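Local coordinates for protein LytB (PDB 4N7B) that catalyses the last step of the apicoplast MEP pathway, reducing (E)-4-hydroxy-3-methylbut-2-enyl diphosphate to isopentenyl and dimethylallyl diphosphate with an iron-sulfur cluster, at residues P316-N319 and K320-Y324; S296-I299 and R300-A303; R236-E239 and T240-C244; L222-I225 and N226-F230. All coordinates share one frame; numbering follows the deposited sequence.

Contact 1 (P316-N319 and K320-Y324); sequences PLVN and KVHVY. With NA (sodium ion), chain F.
The backbone runs as an alpha-helix, with K320 N hydrogen-bonded to P316 O, H322 N to V318 O and V323 N to N319 O. This is the N-terminal part of helix 316-329, which starts directly after the cluster ligand C315. V318 and H322 run alongside each other off the same flank of the helix. V318 CG1 is 3.7 Å from H322 NE2. With CG1 opposite the backbone N (chi1 166°), this branch of V318 lies beside the imidazole. H322 CD2 also comes within 3.3 Å of V318 O, and the ring meets that oxygen obliquely. H322 ND1 is hydrogen-bonded to E352, which helps fix the rotation of the ring while V318 packs against its NE2 and CD2 side. The V318 side chain also touches the bound Fe3-S4 cluster, and its neighbour L317 touches the cluster ligand C413.

One residue on, N319 slants across V323, with N319 ND2 3.7 Å from V323 CG2. K320 passes L317 loosely, its CD 4.3 Å from L317 CD2. The lysine chain is fully extended, and K320 NZ is hydrogen-bonded to S409 OG and G410 O, outside the helix. On the way, K320 CE passes 3.7 Å from a sodium ion. Y324 meets the same ion with its ring edge, in the ring plane. The distance from Y324 OH to the sodium is 3.0 Å, long for a sodium-oxygen bond.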
ATOM      1  N   PRO A 316      -7.449   1.848  -7.782  1.00 35.91           N
ATOM      2  CA  PRO A 316      -8.771   1.246  -8.008  1.00 30.67           C
ATOM      3  C   PRO A 316      -9.208   0.275  -6.914  1.00 32.08           C
ATOM      4  O   PRO A 316     -10.418   0.122  -6.702  1.00 31.97           O
ATOM      5  CB  PRO A 316      -8.599   0.514  -9.336  1.00 28.31           C
ATOM      6  CG  PRO A 316      -7.525   1.331 -10.079  1.00 27.42           C
ATOM      7  CD  PRO A 316      -6.599   1.815  -8.986  1.00 28.06           C
ATOM      8  N   LEU A 317      -8.258  -0.376  -6.244  1.00 29.92           N
ATOM      9  CA  LEU A 317      -8.601  -1.397  -5.246  1.00 30.47           C
ATOM     10  C   LEU A 317      -8.799  -0.764  -3.881  1.00 27.67           C
ATOM     11  O   LEU A 317      -9.392  -1.374  -2.984  1.00 31.54           O
ATOM     12  CB  LEU A 317      -7.541  -2.516  -5.192  1.00 30.65           C
ATOM     13  CG  LEU A 317      -7.323  -3.245  -6.540  1.00 30.98           C
ATOM     14  CD1 LEU A 317      -6.144  -4.220  -6.449  1.00 26.39           C
ATOM     15  CD2 LEU A 317      -8.582  -3.978  -6.979  1.00 28.15           C
ATOM     16  N   VAL A 318      -8.317   0.469  -3.726  1.00 24.58           N
ATOM     17  CA  VAL A 318      -8.712   1.293  -2.582  1.00 27.66           C
ATOM     18  C   VAL A 318     -10.095   1.876  -2.883  1.00 29.18           C
ATOM     19  O   VAL A 318     -10.987   1.846  -2.036  1.00 28.12           O
ATOM     20  CB  VAL A 318      -7.697   2.425  -2.299  1.00 31.68           C
ATOM     21  CG1 VAL A 318      -8.279   3.452  -1.342  1.00 30.57           C
ATOM     22  CG2 VAL A 318      -6.416   1.847  -1.738  1.00 25.12           C
ATOM     23  N   ASN A 319     -10.298   2.360  -4.106  1.00 26.31           N
ATOM     24  CA  ASN A 319     -11.606   2.878  -4.475  1.00 30.53           C
ATOM     25  C   ASN A 319     -12.667   1.800  -4.299  1.00 36.10           C
ATOM     26  O   ASN A 319     -13.808   2.084  -3.934  1.00 32.59           O
ATOM     27  CB  ASN A 319     -11.611   3.382  -5.907  1.00 33.06           C
ATOM     28  CG  ASN A 319     -12.956   3.941  -6.316  1.00 35.46           C
ATOM     29  OD1 ASN A 319     -13.366   5.003  -5.854  1.00 36.88           O
ATOM     30  ND2 ASN A 319     -13.642   3.236  -7.205  1.00 33.09           N
ATOM     31  N   LYS A 320     -12.286   0.556  -4.564  1.00 32.32           N
ATOM     32  CA  LYS A 320     -13.188  -0.567  -4.379  1.00 30.97           C
ATOM     33  C   LYS A 320     -13.749  -0.557  -2.959  1.00 30.38           C
ATOM     34  O   LYS A 320     -14.955  -0.659  -2.763  1.00 27.10           O
ATOM     35  CB  LYS A 320     -12.424  -1.851  -4.627  1.00 25.32           C
ATOM     36  CG  LYS A 320     -13.153  -3.123  -4.321  1.00 28.04           C
ATOM     37  CD  LYS A 320     -12.147  -4.255  -4.504  1.00 33.04           C
ATOM     38  CE  LYS A 320     -12.769  -5.620  -4.465  1.00 36.86           C
ATOM     39  NZ  LYS A 320     -11.736  -6.659  -4.164  1.00 38.11           N
ATOM     40  N   VAL A 321     -12.881  -0.385  -1.971  1.00 24.00           N
ATOM     41  CA  VAL A 321     -13.323  -0.425  -0.573  1.00 25.42           C
ATOM     42  C   VAL A 321     -14.237   0.765  -0.285  1.00 30.00           C
ATOM     43  O   VAL A 321     -15.325   0.607   0.286  1.00 30.80           O
ATOM     44  CB  VAL A 321     -12.133  -0.446   0.422  1.00 26.01           C
ATOM     45  CG1 VAL A 321     -12.620  -0.545   1.853  1.00 30.53           C
ATOM     46  CG2 VAL A 321     -11.246  -1.626   0.128  1.00 27.47           C
ATOM     47  N   HIS A 322     -13.822   1.947  -0.724  1.00 31.12           N
ATOM     48  CA  HIS A 322     -14.636   3.157  -0.558  1.00 33.56           C
ATOM     49  C   HIS A 322     -16.040   2.929  -1.076  1.00 38.48           C
ATOM     50  O   HIS A 322     -17.030   3.349  -0.471  1.00 38.92           O
ATOM     51  CB  HIS A 322     -14.009   4.327  -1.318  1.00 34.62           C
ATOM     52  CG  HIS A 322     -12.827   4.937  -0.625  1.00 37.43           C
ATOM     53  ND1 HIS A 322     -12.701   6.294  -0.422  1.00 39.62           N
ATOM     54  CD2 HIS A 322     -11.717   4.373  -0.090  1.00 35.13           C
ATOM     55  CE1 HIS A 322     -11.567   6.540   0.209  1.00 41.58           C
ATOM     56  NE2 HIS A 322     -10.952   5.390   0.425  1.00 37.77           N
ATOM     57  N   VAL A 323     -16.112   2.242  -2.207  1.00 34.84           N
ATOM     58  CA  VAL A 323     -17.355   2.067  -2.930  1.00 33.16           C
ATOM     59  C   VAL A 323     -18.295   1.096  -2.206  1.00 32.21           C
ATOM     60  O   VAL A 323     -19.478   1.383  -2.028  1.00 35.25           O
ATOM     61  CB  VAL A 323     -17.043   1.578  -4.367  1.00 38.48           C
ATOM     62  CG1 VAL A 323     -18.175   0.765  -4.910  1.00 41.54           C
ATOM     63  CG2 VAL A 323     -16.729   2.771  -5.250  1.00 36.96           C
ATOM     64  N   TYR A 324     -17.777  -0.047  -1.779  1.00 28.08           N
ATOM     65  CA  TYR A 324     -18.593  -0.980  -1.009  1.00 31.23           C
ATOM     66  C   TYR A 324     -19.138  -0.325   0.264  1.00 35.50           C
ATOM     67  O   TYR A 324     -20.270  -0.575   0.659  1.00 30.19           O
ATOM     68  CB  TYR A 324     -17.796  -2.235  -0.642  1.00 31.59           C
ATOM     69  CG  TYR A 324     -17.900  -3.305  -1.702  1.00 35.15           C
ATOM     70  CD1 TYR A 324     -18.974  -4.195  -1.729  1.00 36.18           C
ATOM     71  CD2 TYR A 324     -16.957  -3.386  -2.712  1.00 32.60           C
ATOM     72  CE1 TYR A 324     -19.074  -5.165  -2.724  1.00 34.35           C
ATOM     73  CE2 TYR A 324     -17.045  -4.340  -3.699  1.00 34.45           C
ATOM     74  CZ  TYR A 324     -18.092  -5.230  -3.703  1.00 37.33           C
ATOM     75  OH  TYR A 324     -18.144  -6.167  -4.714  1.00 43.83           O
TER
HETATM   76 NA    NA F 405     -15.753  -6.708  -6.404  1.00 53.21          NA

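Contact 2 (S296-I299 and R300-A303); sequences SPQI and REIA
Q298 CA lies over one face of the E301 carboxylate, 4.0 Å from E301 OE2. The stem of E301 makes the closer contact. A chi1 of 53° tucks CG back over the helix backbone, which presses E301 CG to 3.0 Å from Q298 O. The same oxygen accepts the hydrogen bond of I302 N, at 3.3 Å. I302 CG1 flanks it too, 3.5 Å away.

R300 folds over P297. R300 CB is 3.2 Å from P297 O, and R300 CD passes 4.1 Å from P297 CA. The chain then bends at its third torsion (124°), and R300 NH2 forms a salt bridge with D312 OD2. P297 O receives two weak bonds, from R300 N and E301 N. A303 N closes the next turn on I299 O at 3.1 Å. S296 OG hydrogen-bonds N351. I299 and I302 both touch L279, while R300 and A303 lean on Y290. These turns belong to helix 297-305, the crossover helix of the beta-alpha-beta unit formed with parallel strands 287-290 and 309-312.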
ATOM      1  N   SER A 296     -10.489  11.517   1.752  1.00 45.27           N
ATOM      2  CA  SER A 296     -11.811  11.721   2.327  1.00 46.11           C
ATOM      3  C   SER A 296     -12.670  12.547   1.358  1.00 48.08           C
ATOM      4  O   SER A 296     -12.174  13.481   0.725  1.00 50.08           O
ATOM      5  CB  SER A 296     -11.701  12.432   3.684  1.00 50.53           C
ATOM      6  OG  SER A 296     -10.923  11.681   4.602  1.00 47.88           O
ATOM      7  N   PRO A 297     -13.958  12.192   1.219  1.00 48.77           N
ATOM      8  CA  PRO A 297     -14.893  12.886   0.318  1.00 52.66           C
ATOM      9  C   PRO A 297     -14.952  14.382   0.599  1.00 53.44           C
ATOM     10  O   PRO A 297     -15.122  15.193  -0.310  1.00 54.83           O
ATOM     11  CB  PRO A 297     -16.248  12.255   0.649  1.00 48.64           C
ATOM     12  CG  PRO A 297     -15.934  10.949   1.308  1.00 52.90           C
ATOM     13  CD  PRO A 297     -14.592  11.081   1.949  1.00 49.47           C
ATOM     14  N   GLN A 298     -14.817  14.732   1.871  1.00 57.13           N
ATOM     15  CA  GLN A 298     -14.897  16.119   2.323  1.00 60.18           C
ATOM     16  C   GLN A 298     -13.811  16.965   1.664  1.00 61.99           C
ATOM     17  O   GLN A 298     -14.042  18.110   1.284  1.00 63.05           O
ATOM     18  CB  GLN A 298     -14.747  16.172   3.842  1.00 55.21           C
ATOM     19  CG  GLN A 298     -15.886  15.499   4.613  1.00 59.23           C
ATOM     20  CD  GLN A 298     -15.737  13.986   4.731  1.00 59.81           C
ATOM     21  OE1 GLN A 298     -14.815  13.396   4.179  1.00 61.27           O
ATOM     22  NE2 GLN A 298     -16.654  13.354   5.453  1.00 60.05           N
ATOM     23  N   ILE A 299     -12.620  16.390   1.536  1.00 59.29           N
ATOM     24  CA  ILE A 299     -11.512  17.081   0.892  1.00 56.87           C
ATOM     25  C   ILE A 299     -11.895  17.461  -0.531  1.00 55.77           C
ATOM     26  O   ILE A 299     -11.509  18.522  -1.029  1.00 58.60           O
ATOM     27  CB  ILE A 299     -10.258  16.207   0.844  1.00 56.46           C
ATOM     28  CG1 ILE A 299      -9.851  15.799   2.261  1.00 59.48           C
ATOM     29  CG2 ILE A 299      -9.127  16.944   0.164  1.00 55.68           C
ATOM     30  CD1 ILE A 299      -9.618  16.967   3.178  1.00 66.98           C
ATOM     31  N   ARG A 300     -12.664  16.596  -1.182  1.00 48.03           N
ATOM     32  CA  ARG A 300     -13.059  16.827  -2.565  1.00 52.76           C
ATOM     33  C   ARG A 300     -13.940  18.064  -2.686  1.00 60.84           C
ATOM     34  O   ARG A 300     -13.665  18.954  -3.492  1.00 64.88           O
ATOM     35  CB  ARG A 300     -13.783  15.604  -3.139  1.00 49.52           C
ATOM     36  CG  ARG A 300     -12.910  14.383  -3.218  1.00 50.43           C
ATOM     37  CD  ARG A 300     -13.677  13.122  -3.599  1.00 46.01           C
ATOM     38  NE  ARG A 300     -13.060  12.529  -4.779  1.00 50.32           N
ATOM     39  CZ  ARG A 300     -12.364  11.400  -4.799  1.00 50.17           C
ATOM     40  NH1 ARG A 300     -12.195  10.665  -3.714  1.00 58.73           N
ATOM     41  NH2 ARG A 300     -11.845  10.993  -5.938  1.00 55.01           N
ATOM     42  N   GLU A 301     -15.001  18.132  -1.894  1.00 71.97           N
ATOM     43  CA  GLU A 301     -15.912  19.262  -2.014  1.00 77.17           C
ATOM     44  C   GLU A 301     -15.146  20.563  -1.786  1.00 74.90           C
ATOM     45  O   GLU A 301     -15.429  21.581  -2.421  1.00 77.63           O
ATOM     46  CB  GLU A 301     -17.116  19.128  -1.074  1.00 80.76           C
ATOM     47  CG  GLU A 301     -16.786  18.869   0.383  1.00 87.38           C
ATOM     48  CD  GLU A 301     -18.012  18.461   1.196  1.00 92.97           C
ATOM     49  OE1 GLU A 301     -18.966  17.909   0.600  1.00 93.90           O
ATOM     50  OE2 GLU A 301     -18.018  18.691   2.427  1.00 92.23           O
ATOM     51  N   ILE A 302     -14.152  20.520  -0.908  1.00 63.43           N
ATOM     52  CA  ILE A 302     -13.278  21.671  -0.701  1.00 64.22           C
ATOM     53  C   ILE A 302     -12.537  22.032  -1.977  1.00 68.12           C
ATOM     54  O   ILE A 302     -12.363  23.209  -2.291  1.00 72.50           O
ATOM     55  CB  ILE A 302     -12.239  21.388   0.373  1.00 64.42           C
ATOM     56  CG1 ILE A 302     -12.916  21.355   1.740  1.00 65.68           C
ATOM     57  CG2 ILE A 302     -11.124  22.436   0.332  1.00 63.69           C
ATOM     58  CD1 ILE A 302     -11.949  21.202   2.885  1.00 65.77           C
ATOM     59  N   ALA A 303     -12.090  21.008  -2.699  1.00 60.13           N
ATOM     60  CA  ALA A 303     -11.352  21.207  -3.939  1.00 64.48           C
ATOM     61  C   ALA A 303     -12.214  21.966  -4.938  1.00 63.69           C
ATOM     62  O   ALA A 303     -11.747  22.894  -5.603  1.00 57.43           O
ATOM     63  CB  ALA A 303     -10.923  19.864  -4.528  1.00 63.80           C
TER

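Contact 3 (R236-E239 and T240-C244); sequences RAIE and TVEEC
T240 turns its hydroxyl back along the helix to R236, and OG1 donates a hydrogen bond to R236 O at 2.9 Å. T240 N binds the same carbonyl, also at 2.9 Å. The two donors reach it from opposite faces of its plane, so R236 O is gripped twice. OG1 lies beside its own backbone N (chi1 -71°), which is what brings the hydroxyl close to the carbonyl one turn earlier. The R236 side chain runs the other way, extended as far as NE, and its guanidinium bonds T314 O and K521 O.

The side chains of I238 and E242 leave the helix in a common direction, one turn apart. The methyl I238 CG2 rests against the carboxylate, 3.7 Å from E242 OE2. Behind them, E242 N bonds I238 O almost straight, at 170°. E239 is exposed, with its OE1 4.7 Å from E243 OE1, so the like charges probably repel mildly. E243 has a weak, long ion pair with K246.

T240, V241 and C244 face I289 of strand 287-290, while E242 reaches helix 262-271 and E243 helix 524-533. This is a helix packed on one face of a parallel alpha/beta sheet, with neighbouring helices on its flanks: helix 232-247, which begins just after the cluster ligand C231.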
ATOM      1  N   ARG A 236       0.891   3.349 -11.517  1.00 31.48           N
ATOM      2  CA  ARG A 236      -0.125   4.271 -12.015  1.00 31.66           C
ATOM      3  C   ARG A 236      -0.078   5.640 -11.332  1.00 35.26           C
ATOM      4  O   ARG A 236      -0.210   6.684 -11.968  1.00 31.36           O
ATOM      5  CB  ARG A 236      -1.496   3.653 -11.810  1.00 30.13           C
ATOM      6  CG  ARG A 236      -2.669   4.520 -12.217  1.00 30.15           C
ATOM      7  CD  ARG A 236      -3.939   3.680 -12.106  1.00 35.08           C
ATOM      8  NE  ARG A 236      -5.173   4.419 -12.376  1.00 33.37           N
ATOM      9  CZ  ARG A 236      -5.907   5.041 -11.455  1.00 36.31           C
ATOM     10  NH1 ARG A 236      -5.517   5.063 -10.188  1.00 35.69           N
ATOM     11  NH2 ARG A 236      -7.035   5.657 -11.804  1.00 38.95           N
ATOM     12  N   ALA A 237       0.099   5.638 -10.024  1.00 32.25           N
ATOM     13  CA  ALA A 237       0.086   6.878  -9.279  1.00 29.77           C
ATOM     14  C   ALA A 237       1.320   7.715  -9.636  1.00 31.77           C
ATOM     15  O   ALA A 237       1.233   8.926  -9.848  1.00 36.74           O
ATOM     16  CB  ALA A 237       0.030   6.574  -7.794  1.00 30.10           C
ATOM     17  N   ILE A 238       2.474   7.069  -9.725  1.00 32.13           N
ATOM     18  CA  ILE A 238       3.695   7.774 -10.101  1.00 35.14           C
ATOM     19  C   ILE A 238       3.566   8.353 -11.502  1.00 37.23           C
ATOM     20  O   ILE A 238       3.823   9.534 -11.719  1.00 37.90           O
ATOM     21  CB  ILE A 238       4.919   6.851 -10.037  1.00 36.48           C
ATOM     22  CG1 ILE A 238       5.114   6.348  -8.598  1.00 38.48           C
ATOM     23  CG2 ILE A 238       6.161   7.587 -10.498  1.00 37.80           C
ATOM     24  CD1 ILE A 238       6.221   5.325  -8.425  1.00 36.98           C
ATOM     25  N   GLU A 239       3.154   7.530 -12.457  1.00 35.60           N
ATOM     26  CA  GLU A 239       3.021   7.995 -13.833  1.00 36.51           C
ATOM     27  C   GLU A 239       2.036   9.173 -13.890  1.00 43.06           C
ATOM     28  O   GLU A 239       2.230  10.118 -14.645  1.00 41.99           O
ATOM     29  CB  GLU A 239       2.575   6.841 -14.738  1.00 38.13           C
ATOM     30  CG  GLU A 239       2.507   7.198 -16.236  1.00 53.30           C
ATOM     31  CD  GLU A 239       2.202   5.989 -17.134  1.00 61.58           C
ATOM     32  OE1 GLU A 239       2.157   6.160 -18.377  1.00 57.48           O
ATOM     33  OE2 GLU A 239       2.006   4.869 -16.599  1.00 63.57           O
ATOM     34  N   THR A 240       0.997   9.133 -13.060  1.00 37.45           N
ATOM     35  CA  THR A 240       0.021  10.221 -13.035  1.00 33.11           C
ATOM     36  C   THR A 240       0.718  11.536 -12.707  1.00 36.47           C
ATOM     37  O   THR A 240       0.467  12.553 -13.346  1.00 38.83           O
ATOM     38  CB  THR A 240      -1.089   9.987 -12.004  1.00 37.04           C
ATOM     39  OG1 THR A 240      -1.949   8.930 -12.451  1.00 37.94           O
ATOM     40  CG2 THR A 240      -1.909  11.254 -11.812  1.00 40.64           C
ATOM     41  N   VAL A 241       1.606  11.522 -11.722  1.00 36.79           N
ATOM     42  CA  VAL A 241       2.298  12.752 -11.332  1.00 37.49           C
ATOM     43  C   VAL A 241       3.291  13.187 -12.389  1.00 42.08           C
ATOM     44  O   VAL A 241       3.364  14.368 -12.726  1.00 41.88           O
ATOM     45  CB  VAL A 241       3.047  12.601  -9.993  1.00 39.60           C
ATOM     46  CG1 VAL A 241       3.794  13.891  -9.640  1.00 38.14           C
ATOM     47  CG2 VAL A 241       2.063  12.248  -8.883  1.00 37.66           C
ATOM     48  N   GLU A 242       4.053  12.232 -12.910  1.00 46.52           N
ATOM     49  CA  GLU A 242       5.079  12.515 -13.911  1.00 47.62           C
ATOM     50  C   GLU A 242       4.469  13.110 -15.180  1.00 54.20           C
ATOM     51  O   GLU A 242       5.060  13.968 -15.845  1.00 55.17           O
ATOM     52  CB  GLU A 242       5.839  11.230 -14.248  1.00 44.78           C
ATOM     53  CG  GLU A 242       7.055  10.980 -13.356  1.00 53.03           C
ATOM     54  CD  GLU A 242       7.563   9.548 -13.435  1.00 58.78           C
ATOM     55  OE1 GLU A 242       6.956   8.740 -14.175  1.00 63.35           O
ATOM     56  OE2 GLU A 242       8.560   9.219 -12.741  1.00 63.57           O
ATOM     57  N   GLU A 243       3.263  12.668 -15.500  1.00 45.91           N
ATOM     58  CA  GLU A 243       2.640  13.048 -16.745  1.00 47.22           C
ATOM     59  C   GLU A 243       2.011  14.441 -16.611  1.00 56.20           C
ATOM     60  O   GLU A 243       1.943  15.201 -17.586  1.00 55.46           O
ATOM     61  CB  GLU A 243       1.631  11.975 -17.150  1.00 46.88           C
ATOM     62  CG  GLU A 243       1.207  12.058 -18.596  1.00 61.72           C
ATOM     63  CD  GLU A 243       2.312  11.644 -19.533  1.00 62.90           C
ATOM     64  OE1 GLU A 243       3.075  10.717 -19.184  1.00 65.52           O
ATOM     65  OE2 GLU A 243       2.421  12.261 -20.605  1.00 64.11           O
ATOM     66  N   CYS A 244       1.593  14.786 -15.395  1.00 53.75           N
ATOM     67  CA  CYS A 244       1.089  16.123 -15.098  1.00 53.00           C
ATOM     68  C   CYS A 244       2.220  17.128 -15.182  1.00 59.22           C
ATOM     69  O   CYS A 244       2.052  18.245 -15.675  1.00 61.00           O
ATOM     70  CB  CYS A 244       0.495  16.162 -13.695  1.00 51.67           C
ATOM     71  SG  CYS A 244      -1.186  15.508 -13.594  1.00 56.37           S
TER

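Contact 4 (L222-I225 and N226-F230); sequences LYLI and NPRGF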
ATOM      1  N   LEU A 222      21.332 -16.320  -1.950  1.00 26.37           N
ATOM      2  CA  LEU A 222      20.394 -15.207  -1.911  1.00 21.65           C
ATOM      3  C   LEU A 222      19.192 -15.533  -2.780  1.00 29.85           C
ATOM      4  O   LEU A 222      19.300 -15.699  -4.009  1.00 23.68           O
ATOM      5  CB  LEU A 222      21.069 -13.926  -2.384  1.00 27.17           C
ATOM      6  CG  LEU A 222      20.149 -12.717  -2.503  1.00 30.82           C
ATOM      7  CD1 LEU A 222      19.816 -12.173  -1.150  1.00 29.24           C
ATOM      8  CD2 LEU A 222      20.806 -11.652  -3.350  1.00 30.39           C
ATOM      9  N   TYR A 223      18.042 -15.665  -2.141  1.00 21.49           N
ATOM     10  CA  TYR A 223      16.816 -15.930  -2.858  1.00 22.44           C
ATOM     11  C   TYR A 223      16.176 -14.602  -3.188  1.00 23.63           C
ATOM     12  O   TYR A 223      15.658 -13.909  -2.306  1.00 24.62           O
ATOM     13  CB  TYR A 223      15.872 -16.755  -2.007  1.00 19.59           C
ATOM     14  CG  TYR A 223      16.318 -18.176  -1.754  1.00 26.17           C
ATOM     15  CD1 TYR A 223      16.139 -19.152  -2.716  1.00 29.17           C
ATOM     16  CD2 TYR A 223      16.883 -18.549  -0.533  1.00 29.16           C
ATOM     17  CE1 TYR A 223      16.524 -20.458  -2.495  1.00 28.60           C
ATOM     18  CE2 TYR A 223      17.271 -19.859  -0.300  1.00 28.22           C
ATOM     19  CZ  TYR A 223      17.085 -20.805  -1.294  1.00 38.23           C
ATOM     20  OH  TYR A 223      17.461 -22.103  -1.096  1.00 46.40           O
ATOM     21  N   LEU A 224      16.251 -14.231  -4.453  1.00 25.63           N
ATOM     22  CA  LEU A 224      15.612 -13.030  -4.942  1.00 19.67           C
ATOM     23  C   LEU A 224      14.188 -13.394  -5.322  1.00 26.71           C
ATOM     24  O   LEU A 224      13.937 -14.222  -6.210  1.00 27.54           O
ATOM     25  CB  LEU A 224      16.360 -12.461  -6.148  1.00 21.72           C
ATOM     26  CG  LEU A 224      15.728 -11.225  -6.793  1.00 26.77           C
ATOM     27  CD1 LEU A 224      15.693 -10.055  -5.797  1.00 25.62           C
ATOM     28  CD2 LEU A 224      16.515 -10.848  -8.054  1.00 25.75           C
ATOM     29  N   ILE A 225      13.250 -12.775  -4.630  1.00 21.42           N
ATOM     30  CA  ILE A 225      11.867 -13.210  -4.677  1.00 18.47           C
ATOM     31  C   ILE A 225      11.044 -12.412  -5.673  1.00 19.36           C
ATOM     32  O   ILE A 225      11.202 -11.197  -5.811  1.00 23.47           O
ATOM     33  CB  ILE A 225      11.224 -13.081  -3.299  1.00 22.35           C
ATOM     34  CG1 ILE A 225      11.937 -14.012  -2.322  1.00 25.73           C
ATOM     35  CG2 ILE A 225       9.768 -13.444  -3.367  1.00 21.15           C
ATOM     36  CD1 ILE A 225      11.634 -13.760  -0.863  1.00 25.95           C
ATOM     37  N   ASN A 226      10.133 -13.117  -6.324  1.00 17.74           N
ATOM     38  CA  ASN A 226       9.183 -12.519  -7.222  1.00 18.88           C
ATOM     39  C   ASN A 226       7.871 -13.216  -6.904  1.00 20.72           C
ATOM     40  O   ASN A 226       7.842 -14.425  -6.701  1.00 24.00           O
ATOM     41  CB  ASN A 226       9.636 -12.801  -8.679  1.00 22.75           C
ATOM     42  CG  ASN A 226       8.935 -11.942  -9.685  1.00 44.14           C
ATOM     43  OD1 ASN A 226       9.007 -10.706  -9.623  1.00 44.46           O
ATOM     44  ND2 ASN A 226       8.264 -12.585 -10.652  1.00 51.33           N
ATOM     45  N   PRO A 227       6.769 -12.475  -6.850  1.00 24.69           N
ATOM     46  CA  PRO A 227       6.668 -11.029  -7.035  1.00 20.60           C
ATOM     47  C   PRO A 227       7.152 -10.200  -5.854  1.00 24.73           C
ATOM     48  O   PRO A 227       7.155 -10.652  -4.700  1.00 24.02           O
ATOM     49  CB  PRO A 227       5.166 -10.813  -7.237  1.00 24.12           C
ATOM     50  CG  PRO A 227       4.537 -11.922  -6.506  1.00 24.83           C
ATOM     51  CD  PRO A 227       5.451 -13.104  -6.693  1.00 24.26           C
ATOM     52  N   ARG A 228       7.542  -8.968  -6.180  1.00 22.11           N
ATOM     53  CA  ARG A 228       8.032  -8.005  -5.219  1.00 17.33           C
ATOM     54  C   ARG A 228       7.881  -6.647  -5.847  1.00 26.03           C
ATOM     55  O   ARG A 228       7.571  -6.546  -7.037  1.00 24.48           O
ATOM     56  CB  ARG A 228       9.521  -8.222  -4.944  1.00 20.74           C
ATOM     57  CG  ARG A 228      10.405  -8.032  -6.214  1.00 20.03           C
ATOM     58  CD  ARG A 228      11.898  -8.126  -5.865  1.00 26.73           C
ATOM     59  NE  ARG A 228      12.752  -7.816  -7.000  1.00 19.97           N
ATOM     60  CZ  ARG A 228      13.082  -8.694  -7.948  1.00 24.51           C
ATOM     61  NH1 ARG A 228      12.649  -9.941  -7.882  1.00 19.12           N
ATOM     62  NH2 ARG A 228      13.850  -8.334  -8.969  1.00 21.10           N
ATOM     63  N   GLY A 229       8.165  -5.597  -5.080  1.00 23.12           N
ATOM     64  CA  GLY A 229       8.313  -4.277  -5.685  1.00 22.75           C
ATOM     65  C   GLY A 229       7.010  -3.705  -6.223  1.00 22.85           C
ATOM     66  O   GLY A 229       5.914  -4.151  -5.846  1.00 28.96           O
ATOM     67  N   PHE A 230       7.137  -2.708  -7.096  1.00 21.46           N
ATOM     68  CA  PHE A 230       5.997  -1.903  -7.550  1.00 22.65           C
ATOM     69  C   PHE A 230       4.756  -2.743  -7.871  1.00 29.28           C
ATOM     70  O   PHE A 230       4.814  -3.723  -8.613  1.00 31.01           O
ATOM     71  CB  PHE A 230       6.367  -1.080  -8.794  1.00 24.41           C
ATOM     72  CG  PHE A 230       7.087   0.222  -8.501  1.00 26.74           C
ATOM     73  CD1 PHE A 230       7.534   0.523  -7.225  1.00 26.24           C
ATOM     74  CD2 PHE A 230       7.310   1.146  -9.513  1.00 24.02           C
ATOM     75  CE1 PHE A 230       8.193   1.714  -6.969  1.00 23.65           C
ATOM     76  CE2 PHE A 230       7.960   2.340  -9.262  1.00 26.83           C
ATOM     77  CZ  PHE A 230       8.408   2.622  -7.993  1.00 28.75           C
TER
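L224 meets R228 at about a right angle and covers one face of its guanidinium. L224 CD1 sits over the centre of the group, 3.6 Å above the plane. L224 CG adds a second contact, 3.5 Å from R228 NH1. A chi1 of 177° carries the isobutyl end of the leucine forward over the guanidinium. The L224 side chain also touches V495 of helix 488-499.

Next comes I225, which gives its carbonyl to the arginine. R228 NH1 donates to I225 O at 2.8 Å in a nearly straight bond of 165°. The oxygen lies in the guanidinium plane, at the edge of the group, but the donor stands well above the plane of the carbonyl. The arginine stem wraps the same oxygen, with R228 CD 3.1 Å from I225 O. The I225 side chain leads away and packs on A422, L423 and I426 of helix 414-427.

Here the strand 221-226, which lies between strands 477-482 and 506-511 of a five-stranded parallel sheet, gives way to the loop that carries the cluster ligand C231. N226 is still extended, and a cis peptide bond then leads to P227. R228 points back at the strand end. Its chi1 of 62° folds the stem over I225 O, and from CG the chain is extended to NE. R228 NH2 makes a salt bridge with E488. After it, G229 takes a positive phi, and its carbonyl O accepts a hydrogen bond from R419 NE.

How the contacts relate
Contact 4 is buried, contacts 1 and 3 are partly buried, and contact 2 is a surface contact. Contacts 1, 2 and 3 each lie within a single helix, while contact 4 joins a strand end to the following loop. That loop leads into the helix of contact 3, where I238 CD1 meets F230 CZ at 3.5 Å. Contact 3 also touches contact 1, through R236 NH1 and P316 CD. Contacts 2 and 3 both pack on strand 287-290, at Y290 and I289. Contact 4 relies on a guanidinium, contact 3 on a threonine hydroxyl, and contact 1 on a valine that touches the cluster and the histidine packed beside it. Contact 2 has backbone bonds and aliphatic stems, with R300's charge paired outside to D312.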